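Local coordinates for gram-negative insecticidal protein (Chromobacterium piscinae, PDB 6FBM) that is an insecticidal toxin of the MACPF and beta-tripod families, probably acting, as perforin-like proteins do, by forming pores in target membranes, at residues 390-395 against 418-423; 406-411 against 499-504; 449-454 against 484-489. All coordinates share one frame; numbering follows the deposited sequence.

Contact 1: residues 390-395 against 418-423; sequences QRVWDD and LGDVMM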
ATOM      1  N   GLN A 390     -21.432 -18.634  68.739  1.00 18.35           N
ATOM      2  CA  GLN A 390     -21.490 -19.742  69.679  1.00 20.91           C
ATOM      3  C   GLN A 390     -21.516 -19.270  71.131  1.00 20.75           C
ATOM      4  O   GLN A 390     -21.128 -18.143  71.440  1.00 19.50           O
ATOM      5  CB  GLN A 390     -20.294 -20.675  69.458  1.00 22.94           C
ATOM      6  CG  GLN A 390     -18.958 -20.265  70.070  1.00 25.29           C
ATOM      7  CD  GLN A 390     -17.800 -21.053  69.540  1.00 28.81           C
ATOM      8  OE1 GLN A 390     -17.984 -22.170  69.028  1.00 32.76           O
ATOM      9  NE2 GLN A 390     -16.590 -20.477  69.638  1.00 28.04           N
ATOM     10  N   ARG A 391     -21.953 -20.164  72.005  1.00 21.28           N
ATOM     11  CA  ARG A 391     -22.131 -19.853  73.402  1.00 22.43           C
ATOM     12  C   ARG A 391     -20.893 -20.156  74.214  1.00 22.15           C
ATOM     13  O   ARG A 391     -20.410 -21.265  74.218  1.00 23.06           O
ATOM     14  CB  ARG A 391     -23.291 -20.619  73.988  1.00 24.12           C
ATOM     15  CG  ARG A 391     -24.636 -20.120  73.548  1.00 26.05           C
ATOM     16  CD  ARG A 391     -25.712 -20.399  74.605  1.00 28.26           C
ATOM     17  NE  ARG A 391     -26.944 -20.888  74.000  1.00 28.82           N
ATOM     18  CZ  ARG A 391     -27.134 -22.129  73.564  1.00 31.16           C
ATOM     19  NH1 ARG A 391     -26.173 -23.042  73.635  1.00 34.74           N
ATOM     20  NH2 ARG A 391     -28.295 -22.463  73.020  1.00 32.14           N
ATOM     21  N   VAL A 392     -20.402 -19.141  74.907  1.00 21.30           N
ATOM     22  CA  VAL A 392     -19.383 -19.333  75.891  1.00 21.79           C
ATOM     23  C   VAL A 392     -20.068 -19.904  77.145  1.00 21.77           C
ATOM     24  O   VAL A 392     -19.473 -20.711  77.858  1.00 20.73           O
ATOM     25  CB  VAL A 392     -18.661 -18.003  76.208  1.00 21.47           C
ATOM     26  CG1 VAL A 392     -17.567 -18.202  77.252  1.00 22.22           C
ATOM     27  CG2 VAL A 392     -18.022 -17.458  74.971  1.00 21.89           C
ATOM     28  N   TRP A 393     -21.311 -19.470  77.384  1.00 21.52           N
ATOM     29  CA  TRP A 393     -22.023 -19.755  78.622  1.00 21.61           C
ATOM     30  C   TRP A 393     -23.500 -19.468  78.470  1.00 21.92           C
ATOM     31  O   TRP A 393     -23.880 -18.555  77.752  1.00 19.97           O
ATOM     32  CB  TRP A 393     -21.478 -18.851  79.722  1.00 21.06           C
ATOM     33  CG  TRP A 393     -22.253 -18.843  81.000  1.00 21.57           C
ATOM     34  CD1 TRP A 393     -22.105 -19.699  82.053  1.00 22.22           C
ATOM     35  CD2 TRP A 393     -23.297 -17.928  81.371  1.00 22.20           C
ATOM     36  NE1 TRP A 393     -22.996 -19.383  83.052  1.00 21.99           N
ATOM     37  CE2 TRP A 393     -23.739 -18.300  82.663  1.00 22.12           C
ATOM     38  CE3 TRP A 393     -23.903 -16.845  80.742  1.00 21.58           C
ATOM     39  CZ2 TRP A 393     -24.757 -17.622  83.329  1.00 21.64           C
ATOM     40  CZ3 TRP A 393     -24.915 -16.175  81.407  1.00 21.83           C
ATOM     41  CH2 TRP A 393     -25.330 -16.564  82.683  1.00 21.93           C
ATOM     42  N   ASP A 394     -24.313 -20.246  79.180  1.00 23.97           N
ATOM     43  CA  ASP A 394     -25.715 -19.910  79.424  1.00 24.89           C
ATOM     44  C   ASP A 394     -26.123 -20.259  80.857  1.00 25.86           C
ATOM     45  O   ASP A 394     -25.344 -20.870  81.579  1.00 25.16           O
ATOM     46  CB  ASP A 394     -26.631 -20.580  78.378  1.00 24.24           C
ATOM     47  CG  ASP A 394     -26.405 -22.061  78.251  1.00 23.64           C
ATOM     48  OD1 ASP A 394     -26.824 -22.814  79.129  1.00 24.10           O
ATOM     49  OD2 ASP A 394     -25.819 -22.484  77.255  1.00 26.39           O
ATOM     50  N   ASP A 395     -27.349 -19.864  81.248  1.00 28.29           N
ATOM     51  CA  ASP A 395     -27.877 -20.059  82.621  1.00 27.48           C
ATOM     52  C   ASP A 395     -28.662 -21.362  82.822  1.00 28.79           C
ATOM     53  O   ASP A 395     -29.468 -21.453  83.755  1.00 27.53           O
ATOM     54  CB  ASP A 395     -28.729 -18.857  83.056  1.00 26.68           C
ATOM     55  CG  ASP A 395     -30.176 -18.927  82.554  1.00 28.31           C
ATOM     56  OD1 ASP A 395     -30.397 -19.268  81.370  1.00 30.38           O
ATOM     57  OD2 ASP A 395     -31.104 -18.658  83.353  1.00 28.44           O
ATOM     58  N   LEU A 418     -13.185  -9.173  68.784  1.00 16.23           N
ATOM     59  CA  LEU A 418     -12.570  -8.327  69.801  1.00 14.53           C
ATOM     60  C   LEU A 418     -13.336  -8.291  71.121  1.00 13.42           C
ATOM     61  O   LEU A 418     -12.769  -7.922  72.154  1.00 12.64           O
ATOM     62  CB  LEU A 418     -12.409  -6.915  69.279  1.00 14.84           C
ATOM     63  CG  LEU A 418     -11.684  -6.763  67.935  1.00 15.76           C
ATOM     64  CD1 LEU A 418     -11.350  -5.290  67.691  1.00 15.56           C
ATOM     65  CD2 LEU A 418     -10.402  -7.607  67.885  1.00 15.64           C
ATOM     66  N   GLY A 419     -14.605  -8.711  71.100  1.00 12.04           N
ATOM     67  CA  GLY A 419     -15.400  -8.769  72.304  1.00 11.32           C
ATOM     68  C   GLY A 419     -16.625  -9.633  72.194  1.00 10.71           C
ATOM     69  O   GLY A 419     -17.207  -9.753  71.124  1.00 10.47           O
ATOM     70  N   ASP A 420     -17.030 -10.207  73.326  1.00 10.40           N
ATOM     71  CA  ASP A 420     -18.242 -11.010  73.375  1.00 10.38           C
ATOM     72  C   ASP A 420     -19.464 -10.142  73.570  1.00 10.01           C
ATOM     73  O   ASP A 420     -19.361  -8.963  73.843  1.00  9.48           O
ATOM     74  CB  ASP A 420     -18.135 -12.072  74.466  1.00 10.32           C
ATOM     75  CG  ASP A 420     -17.074 -13.110  74.168  1.00 10.19           C
ATOM     76  OD1 ASP A 420     -16.741 -13.329  72.993  1.00  9.87           O
ATOM     77  OD2 ASP A 420     -16.560 -13.716  75.119  1.00 10.12           O
ATOM     78  N   VAL A 421     -20.611 -10.777  73.424  1.00 10.23           N
ATOM     79  CA  VAL A 421     -21.910 -10.146  73.526  1.00 10.41           C
ATOM     80  C   VAL A 421     -22.763 -10.957  74.478  1.00 10.78           C
ATOM     81  O   VAL A 421     -22.931 -12.168  74.293  1.00 11.39           O
ATOM     82  CB  VAL A 421     -22.594 -10.143  72.156  1.00 10.19           C
ATOM     83  CG1 VAL A 421     -24.006  -9.613  72.267  1.00  9.88           C
ATOM     84  CG2 VAL A 421     -21.765  -9.336  71.160  1.00 10.28           C
ATOM     85  N   MET A 422     -23.289 -10.301  75.497  1.00 11.28           N
ATOM     86  CA  MET A 422     -24.207 -10.934  76.424  1.00 11.56           C
ATOM     87  C   MET A 422     -25.604 -10.735  75.905  1.00 12.02           C
ATOM     88  O   MET A 422     -25.923  -9.683  75.377  1.00 11.71           O
ATOM     89  CB  MET A 422     -24.120 -10.299  77.806  1.00 11.30           C
ATOM     90  CG  MET A 422     -22.768 -10.408  78.457  1.00 11.05           C
ATOM     91  SD  MET A 422     -22.189 -12.074  78.706  1.00 10.22           S
ATOM     92  CE  MET A 422     -23.432 -12.755  79.774  1.00 10.23           C
ATOM     93  N   MET A 423     -26.423 -11.762  76.094  1.00 13.36           N
ATOM     94  CA  MET A 423     -27.848 -11.727  75.827  1.00 14.37           C
ATOM     95  C   MET A 423     -28.520 -12.051  77.154  1.00 14.86           C
ATOM     96  O   MET A 423     -28.396 -13.170  77.653  1.00 16.52           O
ATOM     97  CB  MET A 423     -28.224 -12.754  74.750  1.00 14.54           C
ATOM     98  CG  MET A 423     -27.600 -12.485  73.382  1.00 14.77           C
ATOM     99  SD  MET A 423     -28.107 -10.940  72.602  1.00 14.82           S
ATOM    100  CE  MET A 423     -29.780 -11.315  72.079  1.00 13.54           C
TER
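Val392 and Trp393 meet Asp420 and Met422 in a buried side-chain contact between segments on strands that both pair antiparallel with strand 403-410, in the C-terminal beta-rich region that probably corresponds to the beta-tripod part of the toxin. The spacing supports this reading: Val392 CA lies 8.8 Å from Asp420 CA, and no hydrogen bond links the two segments directly. The backbone bonds run instead to the strand between them, Gln390 pairing with Arg408 and Val421 with Trp407.

Val392 and Trp393 both face Cys406, a classic beta bulge, and the chain turns a corner at Val392, consistent with two consecutive side chains reaching the same segment. The valine reaches it through one methyl: CG2 stands 4.0 Å from Asp420 OD2, the two side chains crossing at about a right angle. This is an apolar group set beside an acid, and it leaves the polar needs of OD2 to Arg408, a salt-bridge partner, and to the backbone N of Gly485.

The indole is carried across by a CG anti to the backbone N (chi1 170°), and its rim carbon CZ3 lies 4.1 Å from Met422 CE, the methyl coming in obliquely to the ring. The methionine, for its part, is bent at both chi2 (-60°) and chi3 (-61°), a curled chain that brings the terminal methyl to the indole while its sulfur packs on Cys406. Trp393 NE1 is hydrogen-bonded to the carbonyl of Lys465.

Chemically the contact divides in two. Dispersion between indole and thioether methyl makes the hydrophobic half; beside Val392, a buried carboxylate receives an arginine and a backbone N-H, which would be expected to favour its ionised form and to hold its orientation.

Contact 2: residues 406-411 against 499-504; sequences CWRAIP and ERLRGS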
ATOM      1  N   CYS A 406     -23.718 -15.733  77.288  1.00 14.53           N
ATOM      2  CA  CYS A 406     -22.572 -15.029  76.744  1.00 14.59           C
ATOM      3  C   CYS A 406     -22.287 -15.648  75.384  1.00 14.64           C
ATOM      4  O   CYS A 406     -22.102 -16.866  75.293  1.00 14.34           O
ATOM      5  CB  CYS A 406     -21.380 -15.215  77.646  1.00 14.42           C
ATOM      6  SG  CYS A 406     -19.926 -14.378  77.045  1.00 15.07           S
ATOM      7  N   TRP A 407     -22.266 -14.822  74.333  1.00 13.95           N
ATOM      8  CA  TRP A 407     -22.003 -15.321  72.986  1.00 13.65           C
ATOM      9  C   TRP A 407     -20.681 -14.803  72.427  1.00 14.19           C
ATOM     10  O   TRP A 407     -20.253 -13.702  72.773  1.00 13.47           O
ATOM     11  CB  TRP A 407     -23.114 -14.941  72.043  1.00 12.91           C
ATOM     12  CG  TRP A 407     -24.414 -15.578  72.313  1.00 12.63           C
ATOM     13  CD1 TRP A 407     -25.354 -15.163  73.213  1.00 12.78           C
ATOM     14  CD2 TRP A 407     -24.969 -16.709  71.650  1.00 12.19           C
ATOM     15  NE1 TRP A 407     -26.449 -15.974  73.166  1.00 12.46           N
ATOM     16  CE2 TRP A 407     -26.234 -16.941  72.212  1.00 12.54           C
ATOM     17  CE3 TRP A 407     -24.515 -17.560  70.632  1.00 12.36           C
ATOM     18  CZ2 TRP A 407     -27.061 -17.989  71.790  1.00 12.35           C
ATOM     19  CZ3 TRP A 407     -25.339 -18.604  70.217  1.00 12.24           C
ATOM     20  CH2 TRP A 407     -26.588 -18.806  70.800  1.00 12.39           C
ATOM     21  N   ARG A 408     -20.058 -15.619  71.566  1.00 14.88           N
ATOM     22  CA  ARG A 408     -18.845 -15.252  70.835  1.00 16.44           C
ATOM     23  C   ARG A 408     -19.131 -15.222  69.388  1.00 17.56           C
ATOM     24  O   ARG A 408     -19.789 -16.142  68.858  1.00 17.64           O
ATOM     25  CB  ARG A 408     -17.797 -16.333  70.891  1.00 17.54           C
ATOM     26  CG  ARG A 408     -16.835 -16.196  72.003  1.00 18.29           C
ATOM     27  CD  ARG A 408     -15.404 -16.106  71.560  1.00 18.42           C
ATOM     28  NE  ARG A 408     -14.638 -16.928  72.481  1.00 19.87           N
ATOM     29  CZ  ARG A 408     -14.380 -16.652  73.762  1.00 19.31           C
ATOM     30  NH1 ARG A 408     -13.676 -17.536  74.441  1.00 21.21           N
ATOM     31  NH2 ARG A 408     -14.759 -15.519  74.365  1.00 18.13           N
ATOM     32  N   ALA A 409     -18.569 -14.232  68.718  1.00 16.58           N
ATOM     33  CA  ALA A 409     -18.576 -14.260  67.283  1.00 16.55           C
ATOM     34  C   ALA A 409     -17.652 -15.392  66.841  1.00 16.23           C
ATOM     35  O   ALA A 409     -16.550 -15.560  67.366  1.00 18.14           O
ATOM     36  CB  ALA A 409     -18.112 -12.926  66.729  1.00 17.03           C
ATOM     37  N   ILE A 410     -18.144 -16.208  65.928  1.00 15.24           N
ATOM     38  CA  ILE A 410     -17.312 -17.144  65.212  1.00 14.89           C
ATOM     39  C   ILE A 410     -16.776 -16.363  64.013  1.00 14.26           C
ATOM     40  O   ILE A 410     -17.556 -15.988  63.129  1.00 13.29           O
ATOM     41  CB  ILE A 410     -18.082 -18.399  64.742  1.00 14.43           C
ATOM     42  CG1 ILE A 410     -18.757 -19.102  65.910  1.00 13.97           C
ATOM     43  CG2 ILE A 410     -17.118 -19.373  64.070  1.00 14.79           C
ATOM     44  CD1 ILE A 410     -19.815 -20.104  65.489  1.00 14.41           C
ATOM     45  N   PRO A 411     -15.463 -16.090  63.991  1.00 14.54           N
ATOM     46  CA  PRO A 411     -14.947 -15.311  62.867  1.00 15.41           C
ATOM     47  C   PRO A 411     -14.770 -16.155  61.618  1.00 17.43           C
ATOM     48  O   PRO A 411     -14.475 -17.366  61.718  1.00 19.29           O
ATOM     49  CB  PRO A 411     -13.576 -14.833  63.355  1.00 14.84           C
ATOM     50  CG  PRO A 411     -13.402 -15.378  64.746  1.00 14.66           C
ATOM     51  CD  PRO A 411     -14.389 -16.488  64.910  1.00 14.02           C
ATOM     52  N   GLU A 499      -4.900 -19.134  76.349  1.00 32.27           N
ATOM     53  CA  GLU A 499      -4.697 -19.987  75.171  1.00 34.61           C
ATOM     54  C   GLU A 499      -5.990 -20.319  74.442  1.00 35.00           C
ATOM     55  O   GLU A 499      -6.018 -20.355  73.205  1.00 34.95           O
ATOM     56  CB  GLU A 499      -4.000 -21.317  75.542  1.00 37.24           C
ATOM     57  CG  GLU A 499      -2.544 -21.385  75.134  1.00 38.96           C
ATOM     58  CD  GLU A 499      -2.380 -21.312  73.624  1.00 39.77           C
ATOM     59  OE1 GLU A 499      -2.969 -22.146  72.893  1.00 35.93           O
ATOM     60  OE2 GLU A 499      -1.652 -20.401  73.182  1.00 41.80           O
ATOM     61  N   ARG A 500      -7.046 -20.568  75.208  1.00 31.97           N
ATOM     62  CA  ARG A 500      -8.356 -20.880  74.651  1.00 33.16           C
ATOM     63  C   ARG A 500      -8.848 -19.785  73.692  1.00 30.70           C
ATOM     64  O   ARG A 500      -9.511 -20.087  72.702  1.00 27.94           O
ATOM     65  CB  ARG A 500      -9.365 -21.130  75.787  1.00 36.16           C
ATOM     66  CG  ARG A 500     -10.828 -21.291  75.381  1.00 39.44           C
ATOM     67  CD  ARG A 500     -11.066 -22.447  74.404  1.00 43.82           C
ATOM     68  NE  ARG A 500     -11.227 -23.723  75.110  1.00 48.03           N
ATOM     69  CZ  ARG A 500     -12.315 -24.082  75.812  1.00 51.31           C
ATOM     70  NH1 ARG A 500     -13.363 -23.267  75.919  1.00 52.64           N
ATOM     71  NH2 ARG A 500     -12.355 -25.255  76.424  1.00 53.67           N
ATOM     72  N   LEU A 501      -8.490 -18.532  73.981  1.00 30.02           N
ATOM     73  CA  LEU A 501      -8.873 -17.384  73.160  1.00 32.75           C
ATOM     74  C   LEU A 501      -8.101 -17.256  71.847  1.00 33.79           C
ATOM     75  O   LEU A 501      -8.514 -16.522  70.966  1.00 34.26           O
ATOM     76  CB  LEU A 501      -8.682 -16.072  73.963  1.00 32.56           C
ATOM     77  CG  LEU A 501      -9.451 -15.884  75.265  1.00 31.85           C
ATOM     78  CD1 LEU A 501      -9.242 -14.491  75.827  1.00 30.75           C
ATOM     79  CD2 LEU A 501     -10.942 -16.189  75.086  1.00 31.29           C
ATOM     80  N   ARG A 502      -6.961 -17.933  71.726  1.00 34.72           N
ATOM     81  CA  ARG A 502      -6.059 -17.775  70.570  1.00 32.91           C
ATOM     82  C   ARG A 502      -6.687 -18.354  69.313  1.00 28.83           C
ATOM     83  O   ARG A 502      -7.192 -19.462  69.325  1.00 27.36           O
ATOM     84  CB  ARG A 502      -4.691 -18.389  70.848  1.00 34.53           C
ATOM     85  CG  ARG A 502      -3.567 -17.760  70.015  1.00 37.55           C
ATOM     86  CD  ARG A 502      -2.175 -18.388  70.324  1.00 39.82           C
ATOM     87  NE  ARG A 502      -2.182 -19.868  70.384  1.00 43.69           N
ATOM     88  CZ  ARG A 502      -1.776 -20.730  69.443  1.00 43.66           C
ATOM     89  NH1 ARG A 502      -1.228 -20.308  68.305  1.00 45.15           N
ATOM     90  NH2 ARG A 502      -1.887 -22.028  69.682  1.00 41.45           N
ATOM     91  N   GLY A 503      -6.690 -17.574  68.234  1.00 26.88           N
ATOM     92  CA  GLY A 503      -7.357 -17.952  66.989  1.00 26.45           C
ATOM     93  C   GLY A 503      -8.804 -17.511  66.870  1.00 25.59           C
ATOM     94  O   GLY A 503      -9.362 -17.574  65.789  1.00 29.49           O
ATOM     95  N   SER A 504      -9.409 -17.060  67.960  1.00 23.78           N
ATOM     96  CA  SER A 504     -10.823 -16.683  68.009  1.00 22.71           C
ATOM     97  C   SER A 504     -11.014 -15.234  68.461  1.00 21.06           C
ATOM     98  O   SER A 504     -11.667 -14.453  67.792  1.00 21.00           O
ATOM     99  CB  SER A 504     -11.553 -17.607  68.968  1.00 22.86           C
ATOM    100  OG  SER A 504     -11.711 -18.880  68.396  1.00 24.18           O
TER
HETATM  101  O   HOH W   1     -15.125 -18.449  67.838  1.00 23.28           O
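Arg408 and Leu501 cross at about a right angle where strand 403-410 meets segment 499-504. The arginine has an unusual shape: chi1 is -92°, some 30° past the staggered position, and the chain bends again at chi2 (-122°) and chi3. That course carries the guanidinium to the leucine methyl CD2, which sits 3.7 Å from Arg408 CZ and 3.1 Å from Arg408 NH1. The latter is too short for comfort, so its exact value is doubtful at this resolution. NH2 turns to Asp420, with which it forms a salt bridge.

Leu501 also opens a type II beta turn, 501-504, with Gly503 at a positive phi of 90° and Ser504 N bonded to Leu501 O at 3.2 Å. The turn presents Ser504 to Pro411, whose ring carbon CG lies 3.6 Å from Ser504 O. Close by, a water donates to Ala409 O at 3.3 Å and makes a weak bond with Ser504 OG. Behind the turn Arg502 folds back on Glu499: Arg502 NE meets Glu499 OE2 at 2.9 Å, on the syn side of the carboxylate but tilted from the guanidinium plane.

Contact 3: residues 449-454 against 484-489; sequences QTLQNR and AGVPNY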
ATOM      1  N   GLN A 449      -3.106 -11.401  75.502  1.00 25.39           N
ATOM      2  CA  GLN A 449      -1.999 -11.677  76.416  1.00 26.13           C
ATOM      3  C   GLN A 449      -2.460 -11.663  77.877  1.00 28.20           C
ATOM      4  O   GLN A 449      -2.227 -12.622  78.615  1.00 31.64           O
ATOM      5  CB  GLN A 449      -0.875 -10.680  76.181  1.00 23.90           C
ATOM      6  CG  GLN A 449      -0.183 -10.908  74.855  1.00 23.06           C
ATOM      7  CD  GLN A 449       1.113 -10.148  74.720  1.00 24.22           C
ATOM      8  OE1 GLN A 449       1.212  -8.965  75.077  1.00 22.25           O
ATOM      9  NE2 GLN A 449       2.140 -10.845  74.220  1.00 24.87           N
ATOM     10  N   THR A 450      -3.140 -10.588  78.265  1.00 28.50           N
ATOM     11  CA  THR A 450      -3.684 -10.455  79.601  1.00 27.32           C
ATOM     12  C   THR A 450      -5.205 -10.477  79.581  1.00 27.83           C
ATOM     13  O   THR A 450      -5.844 -10.207  78.562  1.00 25.37           O
ATOM     14  CB  THR A 450      -3.266  -9.124  80.213  1.00 28.31           C
ATOM     15  OG1 THR A 450      -3.712  -8.059  79.366  1.00 31.91           O
ATOM     16  CG2 THR A 450      -1.751  -9.062  80.352  1.00 30.82           C
ATOM     17  N   LEU A 451      -5.764 -10.807  80.743  1.00 27.30           N
ATOM     18  CA  LEU A 451      -7.185 -10.693  81.029  1.00 25.00           C
ATOM     19  C   LEU A 451      -7.247 -10.072  82.425  1.00 25.31           C
ATOM     20  O   LEU A 451      -6.828 -10.687  83.394  1.00 26.15           O
ATOM     21  CB  LEU A 451      -7.852 -12.065  80.980  1.00 23.31           C
ATOM     22  CG  LEU A 451      -8.068 -12.677  79.577  1.00 22.20           C
ATOM     23  CD1 LEU A 451      -8.260 -14.186  79.610  1.00 20.66           C
ATOM     24  CD2 LEU A 451      -9.267 -12.036  78.883  1.00 23.32           C
ATOM     25  N   GLN A 452      -7.729  -8.828  82.498  1.00 26.45           N
ATOM     26  CA  GLN A 452      -7.692  -8.011  83.729  1.00 25.53           C
ATOM     27  C   GLN A 452      -9.043  -7.335  83.972  1.00 23.21           C
ATOM     28  O   GLN A 452      -9.961  -7.471  83.168  1.00 23.25           O
ATOM     29  CB  GLN A 452      -6.598  -6.944  83.604  1.00 25.55           C
ATOM     30  CG  GLN A 452      -5.217  -7.515  83.334  1.00 25.85           C
ATOM     31  CD  GLN A 452      -4.150  -6.435  83.113  1.00 26.14           C
ATOM     32  OE1 GLN A 452      -4.424  -5.234  83.140  1.00 24.91           O
ATOM     33  NE2 GLN A 452      -2.922  -6.884  82.854  1.00 25.40           N
ATOM     34  N   ASN A 453      -9.156  -6.626  85.098  1.00 21.39           N
ATOM     35  CA  ASN A 453     -10.341  -5.798  85.409  1.00 19.41           C
ATOM     36  C   ASN A 453     -11.652  -6.499  85.155  1.00 17.91           C
ATOM     37  O   ASN A 453     -12.498  -6.006  84.415  1.00 17.45           O
ATOM     38  CB  ASN A 453     -10.299  -4.468  84.636  1.00 20.03           C
ATOM     39  CG  ASN A 453      -9.041  -3.674  84.938  1.00 21.02           C
ATOM     40  OD1 ASN A 453      -8.632  -3.563  86.107  1.00 20.42           O
ATOM     41  ND2 ASN A 453      -8.404  -3.140  83.885  1.00 21.67           N
ATOM     42  N   ARG A 454     -11.812  -7.664  85.782  1.00 17.11           N
ATOM     43  CA  ARG A 454     -13.036  -8.459  85.665  1.00 16.43           C
ATOM     44  C   ARG A 454     -14.263  -7.560  85.730  1.00 15.75           C
ATOM     45  O   ARG A 454     -14.348  -6.674  86.581  1.00 14.63           O
ATOM     46  CB  ARG A 454     -13.112  -9.487  86.785  1.00 16.47           C
ATOM     47  CG  ARG A 454     -14.249 -10.501  86.663  1.00 17.53           C
ATOM     48  CD  ARG A 454     -14.211 -11.473  87.816  1.00 18.40           C
ATOM     49  NE  ARG A 454     -14.529 -10.794  89.072  1.00 19.90           N
ATOM     50  CZ  ARG A 454     -15.748 -10.457  89.476  1.00 20.59           C
ATOM     51  NH1 ARG A 454     -16.812 -10.748  88.733  1.00 21.20           N
ATOM     52  NH2 ARG A 454     -15.905  -9.836  90.641  1.00 20.57           N
ATOM     53  N   ALA A 484     -14.371 -10.573  77.280  1.00 12.64           N
ATOM     54  CA  ALA A 484     -14.322 -11.930  76.785  1.00 13.08           C
ATOM     55  C   ALA A 484     -14.713 -12.840  77.930  1.00 13.78           C
ATOM     56  O   ALA A 484     -14.218 -12.661  79.037  1.00 14.79           O
ATOM     57  CB  ALA A 484     -12.915 -12.255  76.333  1.00 12.85           C
ATOM     58  N   GLY A 485     -15.600 -13.790  77.684  1.00 14.31           N
ATOM     59  CA  GLY A 485     -15.946 -14.812  78.653  1.00 15.14           C
ATOM     60  C   GLY A 485     -14.887 -15.904  78.820  1.00 16.78           C
ATOM     61  O   GLY A 485     -14.360 -16.451  77.846  1.00 18.24           O
ATOM     62  N   VAL A 486     -14.587 -16.218  80.068  1.00 17.75           N
ATOM     63  CA  VAL A 486     -13.809 -17.394  80.446  1.00 18.89           C
ATOM     64  C   VAL A 486     -14.788 -18.335  81.137  1.00 19.23           C
ATOM     65  O   VAL A 486     -15.519 -17.897  82.021  1.00 20.50           O
ATOM     66  CB  VAL A 486     -12.673 -17.002  81.419  1.00 19.31           C
ATOM     67  CG1 VAL A 486     -11.817 -18.185  81.761  1.00 19.35           C
ATOM     68  CG2 VAL A 486     -11.785 -15.918  80.805  1.00 19.35           C
ATOM     69  N   PRO A 487     -14.812 -19.633  80.771  1.00 20.32           N
ATOM     70  CA  PRO A 487     -15.869 -20.543  81.309  1.00 20.01           C
ATOM     71  C   PRO A 487     -15.629 -21.073  82.754  1.00 21.61           C
ATOM     72  O   PRO A 487     -15.974 -22.208  83.072  1.00 23.02           O
ATOM     73  CB  PRO A 487     -15.881 -21.684  80.288  1.00 18.82           C
ATOM     74  CG  PRO A 487     -14.480 -21.755  79.824  1.00 19.13           C
ATOM     75  CD  PRO A 487     -13.922 -20.343  79.824  1.00 19.96           C
ATOM     76  N   ASN A 488     -15.093 -20.233  83.632  1.00 22.57           N
ATOM     77  CA  ASN A 488     -14.736 -20.598  84.998  1.00 21.80           C
ATOM     78  C   ASN A 488     -14.493 -19.326  85.822  1.00 20.51           C
ATOM     79  O   ASN A 488     -14.460 -18.214  85.273  1.00 19.51           O
ATOM     80  CB  ASN A 488     -13.483 -21.476  85.001  1.00 23.56           C
ATOM     81  CG  ASN A 488     -12.258 -20.759  84.431  1.00 25.85           C
ATOM     82  OD1 ASN A 488     -11.895 -19.654  84.876  1.00 27.06           O
ATOM     83  ND2 ASN A 488     -11.625 -21.373  83.422  1.00 24.38           N
ATOM     84  N   TYR A 489     -14.273 -19.507  87.122  1.00 19.80           N
ATOM     85  CA  TYR A 489     -14.108 -18.398  88.058  1.00 18.54           C
ATOM     86  C   TYR A 489     -12.658 -18.147  88.435  1.00 18.66           C
ATOM     87  O   TYR A 489     -12.404 -17.565  89.487  1.00 20.02           O
ATOM     88  CB  TYR A 489     -14.933 -18.636  89.326  1.00 17.69           C
ATOM     89  CG  TYR A 489     -16.412 -18.847  89.114  1.00 17.15           C
ATOM     90  CD1 TYR A 489     -17.155 -17.947  88.376  1.00 18.22           C
ATOM     91  CD2 TYR A 489     -17.084 -19.936  89.680  1.00 17.13           C
ATOM     92  CE1 TYR A 489     -18.534 -18.132  88.177  1.00 18.20           C
ATOM     93  CE2 TYR A 489     -18.452 -20.131  89.485  1.00 17.45           C
ATOM     94  CZ  TYR A 489     -19.169 -19.212  88.731  1.00 17.46           C
ATOM     95  OH  TYR A 489     -20.520 -19.378  88.537  1.00 18.04           O
TER
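Leu451 spans a three-stranded antiparallel sheet, reaching from outer strand 450-457 to Ala484 and Val486 on the other outer strand, 484-486. Strand 468-473 lies between them, so the contact is made by side chains alone; the backbones stay apart, with Leu451 CA 8.4 Å from Ala484 CA, and no hydrogen bond joins the segments.

The leucine divides its two methyls. Leu451 CD1 meets Val486 CG2 at 4.1 Å, the side chains reaching tip to tip, and Leu451 CD2 stands 4.5 Å from Ala484 CB, a looser touch. Leu451 CG is anti to the carbonyl carbon (chi1 -74°), which swings the branch over the middle strand, and Val486 answers with the methyl that is likewise anti to its own carbonyl carbon.

Alternation along a beta strand explains the pairing: Ala484 and Val486 direct their side chains at Leu451, and Gly485 between them has none. The sheet, in what is probably the beta-tripod part of the protein, is irregular at the start of its first strand, where Gln449 and Thr450 both face Gly473 in a classic beta bulge. Trp470 of the middle strand touches both Leu451 and Val486, while helix 495-500 covers them from above the sheet, Ile498 touching the leucine and Asp497 the valine. Leu501 adds a further apolar neighbour to Leu451.

Past Val486 the strand gives way to a tight bend about Pro487, in which Asn488 N makes a weak bond of 2.9 Å to Val486 O, an inverse gamma turn. Asn488 ND2 is bonded to Asp497, which ties this turn to the same helix that touches Val486.

How the contacts relate
From the N terminus the chain passes 390-395, then 406-411, and returns at 418-423, where contact 1 closes a loop of 22 residues across strand 403-410. Contact 2 has opened by then, so the two cross; it closes only at 499-504, with 87 residues between its two segments. Contact 3 opens at 449-454 and closes at 484-489, within that span and after contact 1. Centres lie about 10 Å (contacts 1 and 2) to 13 Å (1 and 3) apart. Asp420 OD2 joins all three, 2.7 Å from Arg408 NH2 and 2.7 Å from Gly485 N, linking the sheet around 403-410 to that of 450-457, 468-473 and 484-486, while Leu501 CD1 packs 3.9 Å from Leu451 CD2.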